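Local coordinates for glycoside Hydrolase Family 43_12 (Metagenome, PDB 7JVH), which probably hydrolyses glycosidic bonds in xylose- or arabinose-containing plant-derived saccharides, at residues A[204-209]-A[272-277]; A[328-333]-A[549-554]; A[465-470]-A[489-494]. One frame throughout, in Å; residues are numbered along the deposited sequence.

Interaction 1 of 3, residues A[204-209]-A[272-277]; sequences IKIWEY and NIYGPY
The carbonyl oxygen of I273 has a methyl group and a hydroxyl against it: I206 CD1 comes up from the strand 204-209, and Y277 OH donates to I273 O at 2.5 Å. This short bond arrives from above the carbonyl plane, 36° out of it, and links two residues of the loop 272-277. Beside it the contact is apolar. With CG1 of I206 anti to the backbone N (chi1 -169°) and the chain extended beyond it, CD1 reaches I273, where it lies 3.7 Å from I273 CG1. The other branch serves Y274: I206 CG2 meets the ring at CD1 (3.7 Å) and stays near CE1, approaching obliquely. Beyond this contact the Y274 hydroxyl ends near E208, 3.7 Å from E208 CB and much the same from E208 N. That amide is not its mate. Y274 OH bonds to the carbonyl oxygen of T220, while T220 OG1 takes E208 N, so one threonine of strand 215-226 satisfies a polar group from each segment. A further tie comes from K222 NZ, bonded to Y274 O. I273 also packs on Y185, F177 and Y250. Strand 204-209 is the third of a four-stranded antiparallel sheet, and 272-277 links the last two strands of the following one; side chains packed between consecutive four-stranded sheets in this way are the blade-to-blade contacts of the five-bladed beta-propeller of family 43.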
# COMPACT_ATOMS: atom_id res chain seq x y z
N ILE A 204 9.84 17.96 -13.37
CA ILE A 204 8.73 18.47 -12.59
C ILE A 204 8.10 19.63 -13.37
O ILE A 204 8.79 20.57 -13.77
CB ILE A 204 9.15 18.96 -11.20
CG1 ILE A 204 9.85 17.83 -10.42
CG2 ILE A 204 7.96 19.51 -10.44
CD1 ILE A 204 9.04 16.55 -10.29
N LYS A 205 6.78 19.53 -13.56
CA LYS A 205 6.01 20.45 -14.33
C LYS A 205 4.91 21.01 -13.45
O LYS A 205 4.32 20.28 -12.68
CB LYS A 205 5.38 19.72 -15.53
CG LYS A 205 4.70 20.65 -16.53
CD LYS A 205 4.36 19.94 -17.83
CE LYS A 205 5.63 19.62 -18.62
NZ LYS A 205 5.34 18.82 -19.83
N ILE A 206 4.64 22.31 -13.59
CA ILE A 206 3.57 22.98 -12.86
C ILE A 206 2.54 23.56 -13.83
O ILE A 206 2.88 23.95 -14.94
CB ILE A 206 4.13 24.06 -11.91
CG1 ILE A 206 3.04 24.55 -10.96
CG2 ILE A 206 4.73 25.23 -12.68
CD1 ILE A 206 3.60 25.40 -9.82
N TRP A 207 1.28 23.58 -13.39
CA TRP A 207 0.14 24.12 -14.13
C TRP A 207 -0.68 24.96 -13.19
O TRP A 207 -0.81 24.61 -12.02
CB TRP A 207 -0.79 23.00 -14.60
CG TRP A 207 -0.23 22.02 -15.56
CD1 TRP A 207 0.55 20.94 -15.27
CD2 TRP A 207 -0.46 21.98 -16.98
NE1 TRP A 207 0.83 20.25 -16.42
CE2 TRP A 207 0.24 20.86 -17.48
CE3 TRP A 207 -1.17 22.80 -17.87
CZ2 TRP A 207 0.25 20.54 -18.84
CZ3 TRP A 207 -1.16 22.46 -19.23
CH2 TRP A 207 -0.44 21.35 -19.70
N GLU A 208 -1.27 26.04 -13.70
CA GLU A 208 -2.35 26.73 -13.01
C GLU A 208 -3.58 25.83 -13.11
O GLU A 208 -3.76 25.13 -14.10
CB GLU A 208 -2.63 28.10 -13.65
CG GLU A 208 -3.47 29.04 -12.79
CD GLU A 208 -3.54 30.46 -13.36
OE1 GLU A 208 -2.63 30.86 -14.11
OE2 GLU A 208 -4.51 31.20 -13.05
N TYR A 209 -4.40 25.84 -12.06
CA TYR A 209 -5.54 24.94 -11.93
C TYR A 209 -6.81 25.77 -11.80
O TYR A 209 -6.84 26.78 -11.11
CB TYR A 209 -5.35 24.04 -10.70
CG TYR A 209 -6.37 22.91 -10.50
CD1 TYR A 209 -6.21 21.67 -11.12
CD2 TYR A 209 -7.46 23.08 -9.65
CE1 TYR A 209 -7.13 20.64 -10.91
CE2 TYR A 209 -8.38 22.06 -9.43
CZ TYR A 209 -8.21 20.84 -10.06
OH TYR A 209 -9.13 19.83 -9.84
N ASN A 272 8.62 32.85 -6.16
CA ASN A 272 7.41 32.91 -6.98
C ASN A 272 6.96 31.50 -7.37
O ASN A 272 7.79 30.60 -7.55
CB ASN A 272 7.68 33.81 -8.19
CG ASN A 272 6.73 33.59 -9.35
OD1 ASN A 272 6.96 32.73 -10.20
ND2 ASN A 272 5.69 34.43 -9.45
N ILE A 273 5.64 31.29 -7.50
CA ILE A 273 5.09 29.96 -7.76
C ILE A 273 5.72 29.28 -8.99
O ILE A 273 5.96 28.08 -8.97
CB ILE A 273 3.55 29.98 -7.89
CG1 ILE A 273 2.99 28.55 -8.01
CG2 ILE A 273 3.10 30.80 -9.10
CD1 ILE A 273 3.35 27.66 -6.84
N TYR A 274 5.94 30.07 -10.05
CA TYR A 274 6.61 29.63 -11.28
C TYR A 274 8.12 29.89 -11.20
O TYR A 274 8.88 29.42 -12.04
CB TYR A 274 6.08 30.40 -12.49
CG TYR A 274 4.70 30.02 -12.96
CD1 TYR A 274 4.50 28.83 -13.65
CD2 TYR A 274 3.60 30.85 -12.75
CE1 TYR A 274 3.24 28.47 -14.11
CE2 TYR A 274 2.34 30.50 -13.19
CZ TYR A 274 2.16 29.30 -13.87
OH TYR A 274 0.90 28.93 -14.33
N GLY A 275 8.51 30.67 -10.18
CA GLY A 275 9.79 31.38 -10.13
C GLY A 275 10.86 30.31 -10.18
O GLY A 275 10.55 29.14 -9.96
N PRO A 276 12.13 30.67 -10.48
CA PRO A 276 13.19 29.66 -10.55
C PRO A 276 13.29 28.95 -9.19
O PRO A 276 13.35 29.62 -8.17
CB PRO A 276 14.44 30.47 -10.89
CG PRO A 276 14.10 31.89 -10.63
CD PRO A 276 12.61 32.03 -10.70
N TYR A 277 13.25 27.62 -9.20
CA TYR A 277 13.37 26.81 -8.00
C TYR A 277 14.82 26.36 -7.91
O TYR A 277 15.30 25.68 -8.81
CB TYR A 277 12.44 25.60 -8.06
CG TYR A 277 11.00 25.94 -7.76
CD1 TYR A 277 10.51 25.92 -6.45
CD2 TYR A 277 10.14 26.30 -8.77
CE1 TYR A 277 9.19 26.24 -6.18
CE2 TYR A 277 8.82 26.61 -8.51
CZ TYR A 277 8.35 26.59 -7.22
OH TYR A 277 7.03 26.92 -6.97

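Interaction 2 of 3, residues A[328-333]-A[549-554]; sequences GNVNTG and STNFAG
V330 and N551 meet where a loop of the catalytic beta-propeller runs past the N-terminus of the short helix 550-553 in the C-terminal concanavalin A-like domain. The loop offers both an N-H and a C=O of V330, and the helix end takes both. V330 N donates to N551 OD1 at 2.9 Å; the bond is bent, 139° at the hydrogen, and the donor stands tilted from the amide's carbonyl plane. In return V330 O accepts from T550 N at 3.1 Å, almost in line with its own C=O bond. T550 N is a first-turn amide, with no earlier helical carbonyl to use, so the loop supplies its acceptor. The same oxygen also receives a CA-H contact from S549. A water accepts from G333 N at 2.8 Å and sits beside V330 O, though so near that the distance is doubtful.

S549 is the N-cap. Its OG, placed between the backbone N and the carbonyl carbon (chi1 70°), accepts F552 N at 3.0 Å and is also bonded to the carbonyl oxygen of A546. N331 turns its amide to this end of the helix: its OD1 rests 3.3 Å from S549 CB, while its ND2 is satisfied by A545 O and Y526 OH. N329 packs on N551, its amide plane 52° from that of N551 and N329 OD1 3.6 Å from N551 CB. The backbone N of N329 is taken by N325 OD1. Besides accepting the V330 amide, N551 OD1 is flanked by the methyl V330 CG2, 3.6 Å away.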
# COMPACT_ATOMS: atom_id res chain seq x y z
N GLY A 328 18.01 -9.60 1.77
CA GLY A 328 17.68 -8.36 1.08
C GLY A 328 16.32 -8.31 0.40
O GLY A 328 15.97 -7.29 -0.21
N ASN A 329 15.54 -9.39 0.51
CA ASN A 329 14.22 -9.46 -0.10
C ASN A 329 13.16 -8.76 0.74
O ASN A 329 13.32 -8.65 1.95
CB ASN A 329 13.83 -10.92 -0.35
CG ASN A 329 14.75 -11.58 -1.33
OD1 ASN A 329 15.34 -10.91 -2.15
ND2 ASN A 329 14.87 -12.89 -1.24
N VAL A 330 12.09 -8.31 0.06
CA VAL A 330 10.97 -7.61 0.68
C VAL A 330 9.65 -8.24 0.25
O VAL A 330 9.25 -8.12 -0.92
CB VAL A 330 10.93 -6.13 0.23
CG1 VAL A 330 10.06 -5.30 1.16
CG2 VAL A 330 12.31 -5.56 0.14
N ASN A 331 8.99 -8.90 1.22
CA ASN A 331 7.65 -9.44 1.05
C ASN A 331 6.61 -8.54 1.69
O ASN A 331 5.41 -8.78 1.57
CB ASN A 331 7.56 -10.85 1.62
CG ASN A 331 8.46 -11.83 0.88
OD1 ASN A 331 9.51 -11.44 0.33
ND2 ASN A 331 8.07 -13.11 0.88
N THR A 332 7.07 -7.48 2.35
CA THR A 332 6.21 -6.59 3.12
C THR A 332 5.85 -5.30 2.39
O THR A 332 5.11 -4.45 2.92
CB THR A 332 6.84 -6.27 4.50
OG1 THR A 332 8.28 -6.20 4.38
CG2 THR A 332 6.51 -7.39 5.48
N GLY A 333 6.34 -5.15 1.15
CA GLY A 333 6.06 -3.98 0.35
C GLY A 333 6.75 -2.76 0.93
O GLY A 333 7.59 -2.87 1.82
N SER A 549 8.51 -11.96 -3.07
CA SER A 549 9.16 -10.68 -2.97
C SER A 549 9.01 -9.83 -4.24
O SER A 549 8.96 -10.35 -5.38
CB SER A 549 10.65 -10.87 -2.68
OG SER A 549 11.34 -11.40 -3.81
N THR A 550 8.93 -8.52 -4.02
CA THR A 550 9.14 -7.51 -5.04
C THR A 550 10.42 -7.78 -5.83
O THR A 550 10.43 -7.67 -7.05
CB THR A 550 9.16 -6.13 -4.40
OG1 THR A 550 7.81 -5.79 -4.04
CG2 THR A 550 9.75 -5.08 -5.33
N ASN A 551 11.48 -8.15 -5.12
CA ASN A 551 12.80 -8.41 -5.72
C ASN A 551 12.74 -9.45 -6.81
O ASN A 551 13.41 -9.30 -7.82
CB ASN A 551 13.81 -8.86 -4.66
CG ASN A 551 13.91 -7.89 -3.49
OD1 ASN A 551 12.99 -7.79 -2.66
ND2 ASN A 551 15.00 -7.15 -3.44
N PHE A 552 11.93 -10.50 -6.60
CA PHE A 552 11.85 -11.64 -7.50
C PHE A 552 10.82 -11.45 -8.63
O PHE A 552 11.11 -11.73 -9.78
CB PHE A 552 11.58 -12.91 -6.70
CG PHE A 552 11.46 -14.15 -7.54
CD1 PHE A 552 12.59 -14.89 -7.89
CD2 PHE A 552 10.23 -14.60 -7.95
CE1 PHE A 552 12.48 -16.02 -8.67
CE2 PHE A 552 10.11 -15.76 -8.72
CZ PHE A 552 11.23 -16.47 -9.07
N ALA A 553 9.63 -10.94 -8.28
CA ALA A 553 8.50 -10.81 -9.18
C ALA A 553 8.34 -9.43 -9.80
O ALA A 553 7.48 -9.22 -10.66
CB ALA A 553 7.24 -11.13 -8.41
N GLY A 554 9.14 -8.47 -9.34
CA GLY A 554 9.00 -7.08 -9.76
C GLY A 554 7.72 -6.51 -9.21
O GLY A 554 7.02 -7.17 -8.47
O HOH W 1 7.20 -6.81 -0.94

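Interaction 3 of 3, residues A[465-470]-A[489-494]; sequences QNEACN and TVRPQR
R491 lies across the turn N466-C469 with nearly its whole length on one methyl group. Its CB starts 3.5 Å from A468 CB, with A468 O close by. The chain leaves CB anti to the backbone N (chi1 -177°), and a bend at chi3 (62°) folds the guanidinium over the alanine: CD passes A468 CB at 4.0 Å, NE and NH1 stay beside it, and CZ sits 3.5 Å away, so the methyl stands over the centre of one guanidinium face. At the tip, NH2 points nearly straight at E467 OE2, but at 3.5 Å this salt bridge is weak; the carboxylate reaches the guanidinium edge with its plane turned 79° away. The other oxygen, E467 OE1, pairs with R401. N466 OD1 approaches R491 NH2 obliquely and spends its bonding on A468 N, 2.8 Å away in the carbonyl plane, which makes an Asx turn within the type I turn N466-C469. An alanine at N466 would probably leave the A468 amide without this acceptor and free the turn to shift under the arginine. The backbone of R491 is held too, its N donating to C469 SG at 3.6 Å. Next to the turn, N470 and T489, the last residue of strand 482-489, form a hydrogen-bonded antiparallel pair, N470 N to T489 O and T489 N to N470 O, each 3.1 Å. F498 packs on A468, T489 and R491. Opposite C469, Q465 and N466 form a classic beta bulge; the arrangement is a bulged hairpin turn, seated against the end of the next strand in a sheet of the concanavalin A-like beta-sandwich.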
# COMPACT_ATOMS: atom_id res chain seq x y z
N GLN A 465 1.65 -12.72 -4.09
CA GLN A 465 2.41 -11.55 -4.55
C GLN A 465 1.77 -11.03 -5.84
O GLN A 465 1.32 -9.88 -5.92
CB GLN A 465 3.88 -11.91 -4.75
CG GLN A 465 4.77 -10.86 -5.41
CD GLN A 465 4.63 -9.46 -4.81
OE1 GLN A 465 4.28 -8.54 -5.54
NE2 GLN A 465 4.88 -9.28 -3.51
N ASN A 466 1.70 -11.90 -6.85
CA ASN A 466 0.89 -11.67 -8.04
C ASN A 466 0.29 -12.97 -8.59
O ASN A 466 0.56 -14.07 -8.06
CB ASN A 466 1.66 -10.87 -9.12
CG ASN A 466 2.78 -11.64 -9.76
OD1 ASN A 466 2.61 -12.78 -10.20
ND2 ASN A 466 3.94 -11.01 -9.84
N GLU A 467 -0.53 -12.84 -9.63
CA GLU A 467 -1.26 -13.96 -10.21
C GLU A 467 -0.38 -15.17 -10.57
O GLU A 467 -0.88 -16.29 -10.67
CB GLU A 467 -2.05 -13.51 -11.44
CG GLU A 467 -1.20 -12.86 -12.55
CD GLU A 467 -1.01 -11.35 -12.41
OE1 GLU A 467 -1.59 -10.72 -11.52
OE2 GLU A 467 -0.31 -10.80 -13.25
N ALA A 468 0.92 -14.95 -10.77
CA ALA A 468 1.88 -15.99 -11.13
C ALA A 468 2.99 -16.16 -10.09
O ALA A 468 4.00 -16.82 -10.34
CB ALA A 468 2.49 -15.68 -12.50
N CYS A 469 2.78 -15.56 -8.92
CA CYS A 469 3.70 -15.64 -7.79
C CYS A 469 2.86 -15.79 -6.54
O CYS A 469 2.58 -14.80 -5.84
CB CYS A 469 4.58 -14.39 -7.74
SG CYS A 469 5.97 -14.44 -8.91
N ASN A 470 2.43 -17.03 -6.29
CA ASN A 470 1.55 -17.33 -5.17
C ASN A 470 1.65 -18.77 -4.69
O ASN A 470 2.10 -19.65 -5.43
CB ASN A 470 0.11 -16.99 -5.51
CG ASN A 470 -0.42 -17.73 -6.74
OD1 ASN A 470 -0.69 -18.93 -6.68
ND2 ASN A 470 -0.58 -17.00 -7.84
N THR A 489 2.72 -21.29 -7.96
CA THR A 489 2.96 -20.73 -9.28
C THR A 489 4.06 -19.71 -9.11
O THR A 489 3.94 -18.81 -8.29
CB THR A 489 1.70 -20.05 -9.86
OG1 THR A 489 0.62 -21.00 -9.91
CG2 THR A 489 1.96 -19.53 -11.28
N VAL A 490 5.14 -19.87 -9.88
CA VAL A 490 6.35 -19.07 -9.78
C VAL A 490 6.69 -18.42 -11.13
O VAL A 490 6.89 -19.12 -12.12
CB VAL A 490 7.54 -19.96 -9.36
CG1 VAL A 490 8.77 -19.10 -9.06
CG2 VAL A 490 7.17 -20.83 -8.15
N ARG A 491 6.75 -17.08 -11.16
CA ARG A 491 7.17 -16.32 -12.36
C ARG A 491 8.07 -15.14 -12.01
O ARG A 491 7.59 -14.09 -11.57
CB ARG A 491 5.97 -15.80 -13.16
CG ARG A 491 6.38 -15.07 -14.47
CD ARG A 491 5.20 -14.44 -15.19
NE ARG A 491 4.58 -13.43 -14.37
CZ ARG A 491 3.34 -12.96 -14.50
NH1 ARG A 491 2.54 -13.38 -15.47
NH2 ARG A 491 2.92 -12.04 -13.61
N PRO A 492 9.41 -15.24 -12.21
CA PRO A 492 10.29 -14.09 -12.03
C PRO A 492 10.01 -12.96 -13.04
O PRO A 492 9.50 -13.22 -14.12
CB PRO A 492 11.69 -14.68 -12.25
CG PRO A 492 11.50 -15.96 -12.95
CD PRO A 492 10.13 -16.47 -12.60
N GLN A 493 10.34 -11.73 -12.64
CA GLN A 493 10.16 -10.51 -13.42
C GLN A 493 10.13 -10.64 -14.94
O GLN A 493 9.14 -10.29 -15.59
CB GLN A 493 11.30 -9.55 -13.08
CG GLN A 493 10.97 -8.61 -11.95
CD GLN A 493 12.06 -7.61 -11.71
OE1 GLN A 493 11.93 -6.44 -12.08
NE2 GLN A 493 13.16 -8.07 -11.11
N ARG A 494 11.25 -11.13 -15.49
CA ARG A 494 11.55 -11.04 -16.92
C ARG A 494 11.01 -12.20 -17.76
O ARG A 494 11.16 -12.20 -18.97
CB ARG A 494 13.07 -10.92 -17.09
CG ARG A 494 13.65 -9.64 -16.51
CD ARG A 494 13.21 -8.47 -17.37
NE ARG A 494 13.72 -7.18 -16.90
CZ ARG A 494 13.20 -6.49 -15.88
NH1 ARG A 494 12.14 -6.94 -15.21
NH2 ARG A 494 13.74 -5.32 -15.53

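In the fold
Interactions 2 and 3 are neighbours, centres 11 Å apart, whereas interaction 1 lies in the propeller well away from both, at 36 and 41 Å between centres. Interaction 3 is nested in the chain loop that interaction 2 closes, and helix 550-553 links them: it meets the propeller loop 328-333, and its F552 O lies 3.0 Å from Q493 N, a probable hydrogen bond, with A553 packed on N466 and C469. Interaction 2 forms part of the seam between the two domains, and interaction 3 lies behind it within the C-terminal one. Interaction 1 instead joins two blades within the propeller. A glycerol, probably from crystallisation, lies about 5 Å from the N470 side chain.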